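Local coordinates for protein glycosyl hydrolase 25 (Streptococcus pneumoniae, PDB 4FF5) that probably cleaves glycosidic bonds of the bacterial cell wall as a family 25 glycosyl hydrolase, and is a virulence factor that takes part in host-cell invasion, at residues 150-155 with 260-265; 169-174 with 180-185; 235-238 with 243-246. All coordinates share one frame; numbering follows the deposited sequence.

In the fold
The three contacts sit at different points of one eight-stranded sheet, which in this family forms a TIM-type barrel. Contact 1 and contact 2 are neighbours, their centres about 10 Å apart: strands 151-155 and 182-186 run side by side and parallel, and helix 163-177 connects them. Contact 3, at strand 244-249, lies across the chain's centre from contact 2, about 27 Å between centres, and about 20 Å from contact 1. Along the chain, contacts 2 and 3 follow in series within the span bracketed by contact 1, whose second segment ends the last helix, 255-263. Contact 1 thus ties the C-terminal end back to a mid-chain strand.

Contact 1 of 3, residues 150-155 with 260-265; sequences YYWLDV and RKLFLK
Y150, just ahead of strand 151-155, lays its ring against the last turn of helix 255-263, and L262 supplies most of the opposing surface. The CD2 methyl of L262 stands over one face of the tyrosine ring, 4.1 Å from the centroid and 29° off the normal, which fits a CH-pi contact. The edge of the same ring turns to the backbone: CE1 of Y150 is 3.3 Å from the carbonyl O of K261, and that oxygen lies in the ring plane. Farther out, OH of Y150 packs 3.6 Å from CE of K261, whose chain runs extended beyond CG. The polar ends have other partners, Y150 OH bonding to T202 and K261 NZ forming a salt bridge with D227.

Two residues on, W152 meets the helix at its benzo end. CZ2 of W152 is 3.9 Å from CD2 of L262, so a single leucine methyl touches both aromatic rings. In L262 the first torsion, chi1 -60°, sets CG beside the backbone N, and the branch then turns CD2 back to the strand although the CB bond starts off at an angle to it. The indole N-H is bridged to the helix by water 1, which accepts from W152 NE1 at 2.9 Å and donates to L262 O at 3.0 Å. That carbonyl also receives a bond from S149 OG, so two donors grip it close to the helix's end.

The contact is buried. Strand 118-123 pairs with strand 151-155, while S203 of strand 203-207 touches Y150, W152, K261 and L262, placing the end of helix 255-263 against side chains from two strands of the sheet.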
ATOM      1  N   TYR A 150      -4.520  -6.717  -3.363  1.00 17.41           N
ATOM      2  CA  TYR A 150      -5.315  -5.744  -2.637  1.00 16.80           C
ATOM      3  C   TYR A 150      -5.119  -4.380  -3.291  1.00 16.23           C
ATOM      4  O   TYR A 150      -4.073  -4.119  -3.877  1.00 15.10           O
ATOM      5  CB  TYR A 150      -4.860  -5.676  -1.174  1.00 16.91           C
ATOM      6  CG  TYR A 150      -5.973  -5.830  -0.157  1.00 17.05           C
ATOM      7  CD1 TYR A 150      -6.279  -7.084   0.381  1.00 17.98           C
ATOM      8  CD2 TYR A 150      -6.716  -4.725   0.271  1.00 16.94           C
ATOM      9  CE1 TYR A 150      -7.301  -7.236   1.316  1.00 17.85           C
ATOM     10  CE2 TYR A 150      -7.736  -4.865   1.208  1.00 16.99           C
ATOM     11  CZ  TYR A 150      -8.018  -6.125   1.730  1.00 17.72           C
ATOM     12  OH  TYR A 150      -9.038  -6.281   2.651  1.00 17.55           O
ATOM     13  N   TYR A 151      -6.116  -3.518  -3.176  1.00 15.41           N
ATOM     14  CA  TYR A 151      -5.974  -2.137  -3.612  1.00 16.04           C
ATOM     15  C   TYR A 151      -6.074  -1.243  -2.384  1.00 15.44           C
ATOM     16  O   TYR A 151      -7.017  -1.373  -1.613  1.00 15.96           O
ATOM     17  CB  TYR A 151      -7.109  -1.780  -4.556  1.00 16.50           C
ATOM     18  CG  TYR A 151      -7.083  -2.513  -5.862  1.00 17.17           C
ATOM     19  CD1 TYR A 151      -7.643  -3.798  -5.991  1.00 17.71           C
ATOM     20  CD2 TYR A 151      -6.548  -1.904  -6.993  1.00 17.13           C
ATOM     21  CE1 TYR A 151      -7.627  -4.459  -7.228  1.00 18.26           C
ATOM     22  CE2 TYR A 151      -6.530  -2.554  -8.224  1.00 17.82           C
ATOM     23  CZ  TYR A 151      -7.072  -3.822  -8.340  1.00 18.55           C
ATOM     24  OH  TYR A 151      -7.033  -4.429  -9.592  1.00 19.05           O
ATOM     25  N   TRP A 152      -5.111  -0.348  -2.206  1.00 14.85           N
ATOM     26  CA  TRP A 152      -5.084   0.532  -1.025  1.00 13.88           C
ATOM     27  C   TRP A 152      -5.192   1.996  -1.383  1.00 13.52           C
ATOM     28  O   TRP A 152      -4.524   2.478  -2.320  1.00 13.26           O
ATOM     29  CB  TRP A 152      -3.778   0.312  -0.255  1.00 13.63           C
ATOM     30  CG  TRP A 152      -3.666  -1.037   0.421  1.00 13.82           C
ATOM     31  CD1 TRP A 152      -3.038  -2.178  -0.055  1.00 14.15           C
ATOM     32  CD2 TRP A 152      -4.204  -1.415   1.732  1.00 13.97           C
ATOM     33  NE1 TRP A 152      -3.132  -3.205   0.848  1.00 14.94           N
ATOM     34  CE2 TRP A 152      -3.830  -2.818   1.940  1.00 14.37           C
ATOM     35  CE3 TRP A 152      -4.937  -0.753   2.724  1.00 13.47           C
ATOM     36  CZ2 TRP A 152      -4.164  -3.509   3.103  1.00 14.31           C
ATOM     37  CZ3 TRP A 152      -5.288  -1.469   3.878  1.00 13.73           C
ATOM     38  CH2 TRP A 152      -4.895  -2.806   4.067  1.00 13.83           C
ATOM     39  N   LEU A 153      -6.000   2.726  -0.608  1.00 12.88           N
ATOM     40  CA  LEU A 153      -6.121   4.174  -0.730  1.00 12.74           C
ATOM     41  C   LEU A 153      -5.246   4.804   0.325  1.00 12.88           C
ATOM     42  O   LEU A 153      -5.512   4.638   1.522  1.00 13.30           O
ATOM     43  CB  LEU A 153      -7.585   4.607  -0.482  1.00 12.86           C
ATOM     44  CG  LEU A 153      -8.511   4.550  -1.716  1.00 13.24           C
ATOM     45  CD1 LEU A 153      -8.712   3.124  -2.210  1.00 13.12           C
ATOM     46  CD2 LEU A 153      -9.830   5.253  -1.403  1.00 13.17           C
ATOM     47  N   ASP A 154      -4.187   5.481  -0.104  1.00 13.24           N
ATOM     48  CA  ASP A 154      -3.273   6.178   0.806  1.00 13.44           C
ATOM     49  C   ASP A 154      -3.820   7.593   1.013  1.00 13.56           C
ATOM     50  O   ASP A 154      -3.748   8.436   0.119  1.00 12.90           O
ATOM     51  CB  ASP A 154      -1.842   6.165   0.226  1.00 14.10           C
ATOM     52  CG  ASP A 154      -0.904   7.161   0.911  1.00 14.92           C
ATOM     53  OD1 ASP A 154      -1.284   7.793   1.910  1.00 15.00           O
ATOM     54  OD2 ASP A 154       0.202   7.366   0.405  1.00 16.33           O
ATOM     55  N   VAL A 155      -4.406   7.829   2.189  1.00 13.81           N
ATOM     56  CA  VAL A 155      -5.067   9.093   2.481  1.00 14.46           C
ATOM     57  C   VAL A 155      -4.229   9.873   3.489  1.00 16.07           C
ATOM     58  O   VAL A 155      -4.043   9.415   4.625  1.00 17.56           O
ATOM     59  CB  VAL A 155      -6.480   8.845   3.058  1.00 14.35           C
ATOM     60  CG1 VAL A 155      -7.165  10.164   3.399  1.00 14.09           C
ATOM     61  CG2 VAL A 155      -7.315   8.050   2.055  1.00 13.47           C
ATOM     62  N   ARG A 260      -3.035 -13.915   4.843  1.00 22.70           N
ATOM     63  CA  ARG A 260      -3.835 -14.529   3.781  1.00 23.25           C
ATOM     64  C   ARG A 260      -4.833 -13.520   3.222  1.00 22.05           C
ATOM     65  O   ARG A 260      -4.928 -13.334   2.013  1.00 22.02           O
ATOM     66  CB  ARG A 260      -4.595 -15.772   4.279  1.00 24.90           C
ATOM     67  CG  ARG A 260      -5.496 -16.367   3.200  1.00 26.62           C
ATOM     68  CD  ARG A 260      -6.459 -17.417   3.748  1.00 28.87           C
ATOM     69  N   LYS A 261      -5.570 -12.872   4.115  1.00 21.29           N
ATOM     70  CA  LYS A 261      -6.522 -11.848   3.730  1.00 20.32           C
ATOM     71  C   LYS A 261      -5.903 -10.784   2.804  1.00 19.82           C
ATOM     72  O   LYS A 261      -6.478 -10.422   1.772  1.00 19.82           O
ATOM     73  CB  LYS A 261      -7.061 -11.177   4.984  1.00 19.91           C
ATOM     74  CG  LYS A 261      -8.021 -10.055   4.681  1.00 19.59           C
ATOM     75  CD  LYS A 261      -8.649  -9.519   5.948  1.00 19.97           C
ATOM     76  CE  LYS A 261      -9.229  -8.147   5.709  1.00 19.04           C
ATOM     77  NZ  LYS A 261      -9.710  -7.544   6.990  1.00 19.50           N
ATOM     78  N   LEU A 262      -4.731 -10.290   3.187  1.00 18.85           N
ATOM     79  CA  LEU A 262      -4.140  -9.116   2.524  1.00 18.48           C
ATOM     80  C   LEU A 262      -3.321  -9.457   1.294  1.00 18.66           C
ATOM     81  O   LEU A 262      -3.181  -8.622   0.388  1.00 18.96           O
ATOM     82  CB  LEU A 262      -3.278  -8.309   3.504  1.00 17.86           C
ATOM     83  CG  LEU A 262      -4.008  -7.756   4.751  1.00 18.42           C
ATOM     84  CD1 LEU A 262      -3.107  -6.807   5.530  1.00 18.54           C
ATOM     85  CD2 LEU A 262      -5.298  -7.044   4.390  1.00 17.68           C
ATOM     86  N   PHE A 263      -2.767 -10.665   1.278  1.00 19.00           N
ATOM     87  CA  PHE A 263      -1.809 -11.036   0.240  1.00 20.56           C
ATOM     88  C   PHE A 263      -2.133 -12.269  -0.586  1.00 22.06           C
ATOM     89  O   PHE A 263      -1.611 -12.427  -1.683  1.00 22.96           O
ATOM     90  CB  PHE A 263      -0.427 -11.130   0.847  1.00 19.93           C
ATOM     91  CG  PHE A 263       0.144  -9.783   1.148  1.00 19.60           C
ATOM     92  CD1 PHE A 263       0.632  -8.977   0.117  1.00 18.82           C
ATOM     93  CD2 PHE A 263       0.127  -9.285   2.438  1.00 19.32           C
ATOM     94  CE1 PHE A 263       1.128  -7.714   0.382  1.00 18.68           C
ATOM     95  CE2 PHE A 263       0.616  -8.013   2.710  1.00 19.49           C
ATOM     96  CZ  PHE A 263       1.123  -7.229   1.679  1.00 18.59           C
ATOM     97  N   LEU A 264      -2.994 -13.131  -0.076  1.00 23.76           N
ATOM     98  CA  LEU A 264      -3.205 -14.424  -0.723  1.00 26.22           C
ATOM     99  C   LEU A 264      -4.642 -14.644  -1.203  1.00 28.05           C
ATOM    100  O   LEU A 264      -5.046 -15.777  -1.464  1.00 29.18           O
ATOM    101  CB  LEU A 264      -2.706 -15.552   0.191  1.00 26.93           C
ATOM    102  CG  LEU A 264      -1.222 -15.598   0.612  1.00 26.93           C
ATOM    103  CD1 LEU A 264      -0.945 -16.791   1.527  1.00 28.12           C
ATOM    104  CD2 LEU A 264      -0.248 -15.590  -0.558  1.00 27.06           C
ATOM    105  N   LYS A 265      -5.412 -13.560  -1.340  1.00 28.39           N
ATOM    106  CA  LYS A 265      -6.798 -13.653  -1.840  1.00 29.90           C
ATOM    107  C   LYS A 265      -7.171 -12.597  -2.905  1.00 30.37           C
ATOM    108  O   LYS A 265      -8.084 -11.801  -2.682  1.00 30.14           O
ATOM    109  CB  LYS A 265      -7.817 -13.583  -0.690  1.00 30.62           C
ATOM    110  CG  LYS A 265      -7.562 -14.510   0.491  1.00 31.59           C
ATOM    111  CD  LYS A 265      -8.826 -15.027   1.172  1.00 33.74           C
ATOM    112  CE  LYS A 265     -10.107 -14.281   0.822  1.00 33.55           C
ATOM    113  NZ  LYS A 265     -11.292 -14.906   1.468  1.00 35.95           N
TER
HETATM  114  O   HOH W   1      -2.077  -5.890   0.919  1.00 15.56           O

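Contact 2 of 3, residues 169-174 with 180-185; sequences NFRAKL and KNIGIY
I182, which opens strand 182-186, is the strand residue that meets the helix, and both of its methyls sit at the R171/L174 pair of helix 163-177. The gamma methyl CG2 lies against the side chains, 3.8 Å from CD2 of L174 and 3.9 Å from CG of R171. The delta methyl CD1 comes nearer the helix backbone, 3.8 Å from O of R171 and 4.0 Å from CB of L174. The isoleucine chi1 of -50° puts CG2 anti to the backbone N.

The L174 and I182 side chains run antiparallel alongside one another, while the R171 chain lies across that of I182, nearly perpendicular to it. Of the R171 side chain, CG does the touching, alongside the residue's backbone O. Farther out the chain bends at chi3 (59°), and NE forms a salt bridge with E168 one turn earlier on the helix.

G183 has no side chain, and its backbone bonds to Y151 and L153 on the adjoining strand; that pairing, with I184 bonded to S203 on the other side, fixes the strand in the sheet. L174 touches Y151 as well as I182, and F170 touches L153, so the helix packs on both strands 151-155 and 182-186. Strand 151-155, helix 163-177 and strand 182-186 thus make a beta-alpha-beta crossover with parallel strands, the repeating unit of the TIM barrel expected for family 25.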
ATOM      1  N   ASN A 169     -15.865   8.745  -2.577  1.00 19.40           N
ATOM      2  CA  ASN A 169     -15.994   8.823  -4.040  1.00 20.42           C
ATOM      3  C   ASN A 169     -14.975   7.922  -4.744  1.00 19.92           C
ATOM      4  O   ASN A 169     -15.317   7.162  -5.678  1.00 19.10           O
ATOM      5  CB  ASN A 169     -15.832  10.255  -4.548  1.00 21.75           C
ATOM      6  CG  ASN A 169     -16.929  11.184  -4.066  1.00 23.66           C
ATOM      7  OD1 ASN A 169     -18.094  10.781  -3.912  1.00 24.98           O
ATOM      8  ND2 ASN A 169     -16.565  12.443  -3.831  1.00 23.56           N
ATOM      9  N   PHE A 170     -13.732   8.007  -4.272  1.00 18.69           N
ATOM     10  CA  PHE A 170     -12.643   7.190  -4.805  1.00 17.69           C
ATOM     11  C   PHE A 170     -12.948   5.700  -4.601  1.00 17.67           C
ATOM     12  O   PHE A 170     -12.901   4.922  -5.564  1.00 17.46           O
ATOM     13  CB  PHE A 170     -11.329   7.590  -4.127  1.00 16.63           C
ATOM     14  CG  PHE A 170     -10.073   7.094  -4.828  1.00 16.91           C
ATOM     15  CD1 PHE A 170      -9.719   5.746  -4.815  1.00 16.59           C
ATOM     16  CD2 PHE A 170      -9.229   7.991  -5.469  1.00 16.80           C
ATOM     17  CE1 PHE A 170      -8.552   5.306  -5.433  1.00 16.64           C
ATOM     18  CE2 PHE A 170      -8.060   7.558  -6.102  1.00 17.15           C
ATOM     19  CZ  PHE A 170      -7.722   6.208  -6.085  1.00 17.01           C
ATOM     20  N   ARG A 171     -13.241   5.314  -3.351  1.00 16.91           N
ATOM     21  CA  ARG A 171     -13.570   3.927  -3.009  1.00 17.15           C
ATOM     22  C   ARG A 171     -14.719   3.341  -3.853  1.00 18.06           C
ATOM     23  O   ARG A 171     -14.590   2.251  -4.419  1.00 18.07           O
ATOM     24  CB  ARG A 171     -13.927   3.819  -1.518  1.00 16.61           C
ATOM     25  CG  ARG A 171     -13.962   2.388  -1.002  1.00 16.77           C
ATOM     26  CD  ARG A 171     -14.971   2.210   0.140  1.00 16.68           C
ATOM     27  NE  ARG A 171     -16.328   2.579  -0.286  1.00 17.65           N
ATOM     28  CZ  ARG A 171     -17.155   1.797  -0.979  1.00 18.10           C
ATOM     29  NH1 ARG A 171     -16.777   0.579  -1.344  1.00 17.89           N
ATOM     30  NH2 ARG A 171     -18.362   2.252  -1.326  1.00 18.46           N
ATOM     31  N   ALA A 172     -15.846   4.054  -3.883  1.00 19.19           N
ATOM     32  CA  ALA A 172     -17.023   3.645  -4.659  1.00 19.99           C
ATOM     33  C   ALA A 172     -16.700   3.426  -6.138  1.00 20.61           C
ATOM     34  O   ALA A 172     -17.151   2.444  -6.748  1.00 20.58           O
ATOM     35  CB  ALA A 172     -18.135   4.677  -4.512  1.00 20.71           C
ATOM     36  N   LYS A 173     -15.931   4.343  -6.726  1.00 20.51           N
ATOM     37  CA  LYS A 173     -15.580   4.194  -8.134  1.00 21.45           C
ATOM     38  C   LYS A 173     -14.734   2.940  -8.359  1.00 21.54           C
ATOM     39  O   LYS A 173     -14.987   2.160  -9.290  1.00 21.15           O
ATOM     40  CB  LYS A 173     -14.890   5.446  -8.678  1.00 22.03           C
ATOM     41  CG  LYS A 173     -14.520   5.360 -10.159  1.00 22.89           C
ATOM     42  CD  LYS A 173     -15.768   5.522 -11.039  1.00 24.51           C
ATOM     43  CE  LYS A 173     -15.374   5.703 -12.497  1.00 26.28           C
ATOM     44  NZ  LYS A 173     -16.586   5.936 -13.330  1.00 28.70           N
ATOM     45  N   LEU A 174     -13.748   2.722  -7.487  1.00 20.62           N
ATOM     46  CA  LEU A 174     -12.883   1.558  -7.598  1.00 20.61           C
ATOM     47  C   LEU A 174     -13.693   0.265  -7.515  1.00 21.65           C
ATOM     48  O   LEU A 174     -13.480  -0.658  -8.301  1.00 22.16           O
ATOM     49  CB  LEU A 174     -11.837   1.604  -6.483  1.00 19.89           C
ATOM     50  CG  LEU A 174     -10.582   0.756  -6.570  1.00 20.34           C
ATOM     51  CD1 LEU A 174      -9.865   1.008  -7.890  1.00 19.93           C
ATOM     52  CD2 LEU A 174      -9.671   1.064  -5.391  1.00 18.73           C
ATOM     53  N   LYS A 180     -12.274  -5.690  -5.452  1.00 22.94           N
ATOM     54  CA  LYS A 180     -12.972  -6.336  -4.341  1.00 23.20           C
ATOM     55  C   LYS A 180     -12.293  -6.025  -3.012  1.00 21.41           C
ATOM     56  O   LYS A 180     -12.960  -5.765  -2.018  1.00 21.01           O
ATOM     57  CB  LYS A 180     -13.000  -7.860  -4.536  1.00 25.30           C
ATOM     58  CG  LYS A 180     -13.558  -8.329  -5.877  1.00 27.03           C
ATOM     59  CD  LYS A 180     -15.016  -7.958  -6.029  1.00 27.34           C
ATOM     60  CE  LYS A 180     -15.518  -8.363  -7.403  1.00 29.27           C
ATOM     61  NZ  LYS A 180     -16.732  -7.547  -7.676  1.00 29.88           N
ATOM     62  N   ASN A 181     -10.966  -6.124  -3.003  1.00 20.83           N
ATOM     63  CA  ASN A 181     -10.163  -5.882  -1.816  1.00 19.41           C
ATOM     64  C   ASN A 181      -9.774  -4.428  -1.874  1.00 17.99           C
ATOM     65  O   ASN A 181      -8.915  -4.043  -2.677  1.00 17.19           O
ATOM     66  CB  ASN A 181      -8.937  -6.802  -1.802  1.00 19.73           C
ATOM     67  CG  ASN A 181      -9.314  -8.276  -1.803  1.00 20.94           C
ATOM     68  OD1 ASN A 181     -10.437  -8.648  -1.440  1.00 21.58           O
ATOM     69  ND2 ASN A 181      -8.383  -9.119  -2.204  1.00 21.32           N
ATOM     70  N   ILE A 182     -10.467  -3.604  -1.078  1.00 16.88           N
ATOM     71  CA  ILE A 182     -10.199  -2.162  -1.061  1.00 16.23           C
ATOM     72  C   ILE A 182      -9.967  -1.705   0.384  1.00 15.63           C
ATOM     73  O   ILE A 182     -10.902  -1.659   1.199  1.00 15.44           O
ATOM     74  CB  ILE A 182     -11.323  -1.316  -1.689  1.00 16.60           C
ATOM     75  CG1 ILE A 182     -11.725  -1.843  -3.070  1.00 16.51           C
ATOM     76  CG2 ILE A 182     -10.864   0.126  -1.862  1.00 15.68           C
ATOM     77  CD1 ILE A 182     -12.846  -1.009  -3.676  1.00 17.72           C
ATOM     78  N   GLY A 183      -8.713  -1.366   0.676  1.00 14.68           N
ATOM     79  CA  GLY A 183      -8.341  -0.988   2.031  1.00 13.68           C
ATOM     80  C   GLY A 183      -7.973   0.467   2.085  1.00 13.18           C
ATOM     81  O   GLY A 183      -7.744   1.102   1.044  1.00 13.16           O
ATOM     82  N   ILE A 184      -7.925   1.013   3.297  1.00 12.36           N
ATOM     83  CA  ILE A 184      -7.538   2.424   3.473  1.00 11.59           C
ATOM     84  C   ILE A 184      -6.316   2.544   4.398  1.00 11.33           C
ATOM     85  O   ILE A 184      -6.273   1.948   5.447  1.00 11.07           O
ATOM     86  CB  ILE A 184      -8.717   3.311   3.998  1.00 11.56           C
ATOM     87  CG1 ILE A 184      -8.236   4.770   4.152  1.00 11.39           C
ATOM     88  CG2 ILE A 184      -9.272   2.750   5.323  1.00 11.40           C
ATOM     89  CD1 ILE A 184      -9.344   5.779   4.412  1.00 11.67           C
ATOM     90  N   TYR A 185      -5.309   3.293   3.946  1.00 10.94           N
ATOM     91  CA  TYR A 185      -4.206   3.737   4.775  1.00 11.25           C
ATOM     92  C   TYR A 185      -4.480   5.178   5.241  1.00 11.26           C
ATOM     93  O   TYR A 185      -4.712   6.085   4.426  1.00 11.11           O
ATOM     94  CB  TYR A 185      -2.919   3.654   3.954  1.00 10.91           C
ATOM     95  CG  TYR A 185      -1.683   4.341   4.508  1.00 11.25           C
ATOM     96  CD1 TYR A 185      -0.681   3.609   5.123  1.00 11.34           C
ATOM     97  CD2 TYR A 185      -1.505   5.726   4.375  1.00 11.42           C
ATOM     98  CE1 TYR A 185       0.482   4.227   5.573  1.00 11.62           C
ATOM     99  CE2 TYR A 185      -0.349   6.353   4.832  1.00 11.77           C
ATOM    100  CZ  TYR A 185       0.629   5.610   5.430  1.00 11.70           C
ATOM    101  OH  TYR A 185       1.776   6.253   5.874  1.00 12.37           O
TER

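Contact 3 of 3, residues 235-238 with 243-246; sequences GKIA and DLDI
G235 and L244 face each other as an antiparallel hydrogen-bonded pair, their CA atoms 4.7 Å apart, and two bonds close the ring between them. G235 N donates to L244 O at 2.8 Å, and L244 N donates to G235 O at 2.9 Å. Both are bent, with N-H...O angles of 137° and 146°. The glycine oxygen also accepts a CA-H...O contact from D243.

Around this pair the side chains divide. CG1 of I246 packs 3.8 Å from CA of G235, on the side where a CB would otherwise project, so the glycine lets the isoleucine approach the backbone this closely. I237 sends its delta methyl to that of I246, CD1 to CD1 at 3.7 Å, and its CB meets CD1 of L244 at 4.1 Å. K236, whose chain bends at chi2 (-85°), swings back toward D243. Its NZ is held chiefly by a hydrogen bond to D241 O in the intervening turn, and a long salt bridge of 3.6 Å from NZ to D243 OD1 is the weaker addition.

Farther out, I237 rests on P53, N74 and I55, L244 on L57, and I246 on P53 and I55, so strand 54-57, the neighbour on the other edge of strand 244-249, backs the apolar side. Farther along the same edge that G235 pairs with, I246 bonds through its backbone to Y231 and T232 of strand 228-232, antiparallel to it.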
ATOM      1  N   GLY A 235      13.503   1.979   7.349  1.00 23.67           N
ATOM      2  CA  GLY A 235      13.957   0.610   7.409  1.00 24.66           C
ATOM      3  C   GLY A 235      15.101   0.332   6.445  1.00 26.29           C
ATOM      4  O   GLY A 235      15.324   1.072   5.481  1.00 24.74           O
ATOM      5  N   LYS A 236      15.851  -0.723   6.742  1.00 28.30           N
ATOM      6  CA  LYS A 236      16.938  -1.183   5.875  1.00 30.75           C
ATOM      7  C   LYS A 236      16.801  -2.675   5.731  1.00 32.00           C
ATOM      8  O   LYS A 236      16.798  -3.391   6.737  1.00 33.56           O
ATOM      9  CB  LYS A 236      18.308  -0.834   6.472  1.00 32.99           C
ATOM     10  CG  LYS A 236      18.571   0.663   6.568  1.00 35.68           C
ATOM     11  CD  LYS A 236      19.114   1.228   5.266  1.00 37.75           C
ATOM     12  CE  LYS A 236      19.026   2.743   5.252  1.00 38.99           C
ATOM     13  NZ  LYS A 236      19.954   3.326   4.245  1.00 39.68           N
ATOM     14  N   ILE A 237      16.660  -3.142   4.486  1.00 31.68           N
ATOM     15  CA  ILE A 237      16.544  -4.572   4.189  1.00 30.35           C
ATOM     16  C   ILE A 237      17.603  -4.966   3.153  1.00 30.96           C
ATOM     17  O   ILE A 237      17.857  -4.229   2.193  1.00 29.33           O
ATOM     18  CB  ILE A 237      15.144  -4.954   3.662  1.00 30.55           C
ATOM     19  CG1 ILE A 237      14.068  -4.656   4.714  1.00 30.66           C
ATOM     20  CG2 ILE A 237      15.081  -6.426   3.269  1.00 31.21           C
ATOM     21  CD1 ILE A 237      12.691  -5.167   4.364  1.00 29.25           C
ATOM     22  N   ALA A 238      18.220  -6.126   3.363  1.00 30.93           N
ATOM     23  CA  ALA A 238      19.238  -6.638   2.444  1.00 30.58           C
ATOM     24  C   ALA A 238      18.696  -6.755   1.016  1.00 29.11           C
ATOM     25  O   ALA A 238      17.645  -7.351   0.793  1.00 29.14           O
ATOM     26  CB  ALA A 238      19.765  -7.982   2.942  1.00 31.72           C
ATOM     27  N   ASP A 243      16.631   3.865   2.385  1.00 24.90           N
ATOM     28  CA  ASP A 243      15.493   3.801   3.316  1.00 24.21           C
ATOM     29  C   ASP A 243      14.266   3.119   2.724  1.00 22.90           C
ATOM     30  O   ASP A 243      13.907   3.371   1.566  1.00 22.03           O
ATOM     31  CB  ASP A 243      15.110   5.215   3.767  1.00 25.21           C
ATOM     32  CG  ASP A 243      16.082   5.795   4.761  1.00 26.37           C
ATOM     33  OD1 ASP A 243      16.944   5.064   5.255  1.00 27.93           O
ATOM     34  OD2 ASP A 243      15.981   6.998   5.057  1.00 28.73           O
ATOM     35  N   LEU A 244      13.615   2.269   3.522  1.00 22.26           N
ATOM     36  CA  LEU A 244      12.376   1.613   3.102  1.00 20.82           C
ATOM     37  C   LEU A 244      11.272   1.747   4.142  1.00 19.33           C
ATOM     38  O   LEU A 244      11.515   1.632   5.362  1.00 18.78           O
ATOM     39  CB  LEU A 244      12.604   0.118   2.853  1.00 22.02           C
ATOM     40  CG  LEU A 244      13.234  -0.345   1.543  1.00 23.70           C
ATOM     41  CD1 LEU A 244      13.505  -1.841   1.601  1.00 24.98           C
ATOM     42  CD2 LEU A 244      12.316   0.018   0.381  1.00 22.88           C
ATOM     43  N   ASP A 245      10.057   1.951   3.652  1.00 17.67           N
ATOM     44  CA  ASP A 245       8.880   1.826   4.493  1.00 16.24           C
ATOM     45  C   ASP A 245       8.696   0.366   4.853  1.00 15.86           C
ATOM     46  O   ASP A 245       8.569  -0.478   3.947  1.00 15.59           O
ATOM     47  CB  ASP A 245       7.620   2.258   3.737  1.00 15.81           C
ATOM     48  CG  ASP A 245       7.539   3.761   3.479  1.00 16.26           C
ATOM     49  OD1 ASP A 245       6.649   4.171   2.687  1.00 15.98           O
ATOM     50  OD2 ASP A 245       8.337   4.539   4.042  1.00 17.15           O
ATOM     51  N   ILE A 246       8.598   0.070   6.156  1.00 15.20           N
ATOM     52  CA  ILE A 246       8.372  -1.301   6.607  1.00 15.45           C
ATOM     53  C   ILE A 246       7.084  -1.391   7.408  1.00 14.88           C
ATOM     54  O   ILE A 246       6.736  -0.479   8.175  1.00 14.71           O
ATOM     55  CB  ILE A 246       9.522  -1.887   7.476  1.00 16.23           C
ATOM     56  CG1 ILE A 246      10.892  -1.505   6.922  1.00 17.33           C
ATOM     57  CG2 ILE A 246       9.342  -3.401   7.617  1.00 16.55           C
ATOM     58  CD1 ILE A 246      11.182  -2.034   5.539  1.00 18.66           C
TER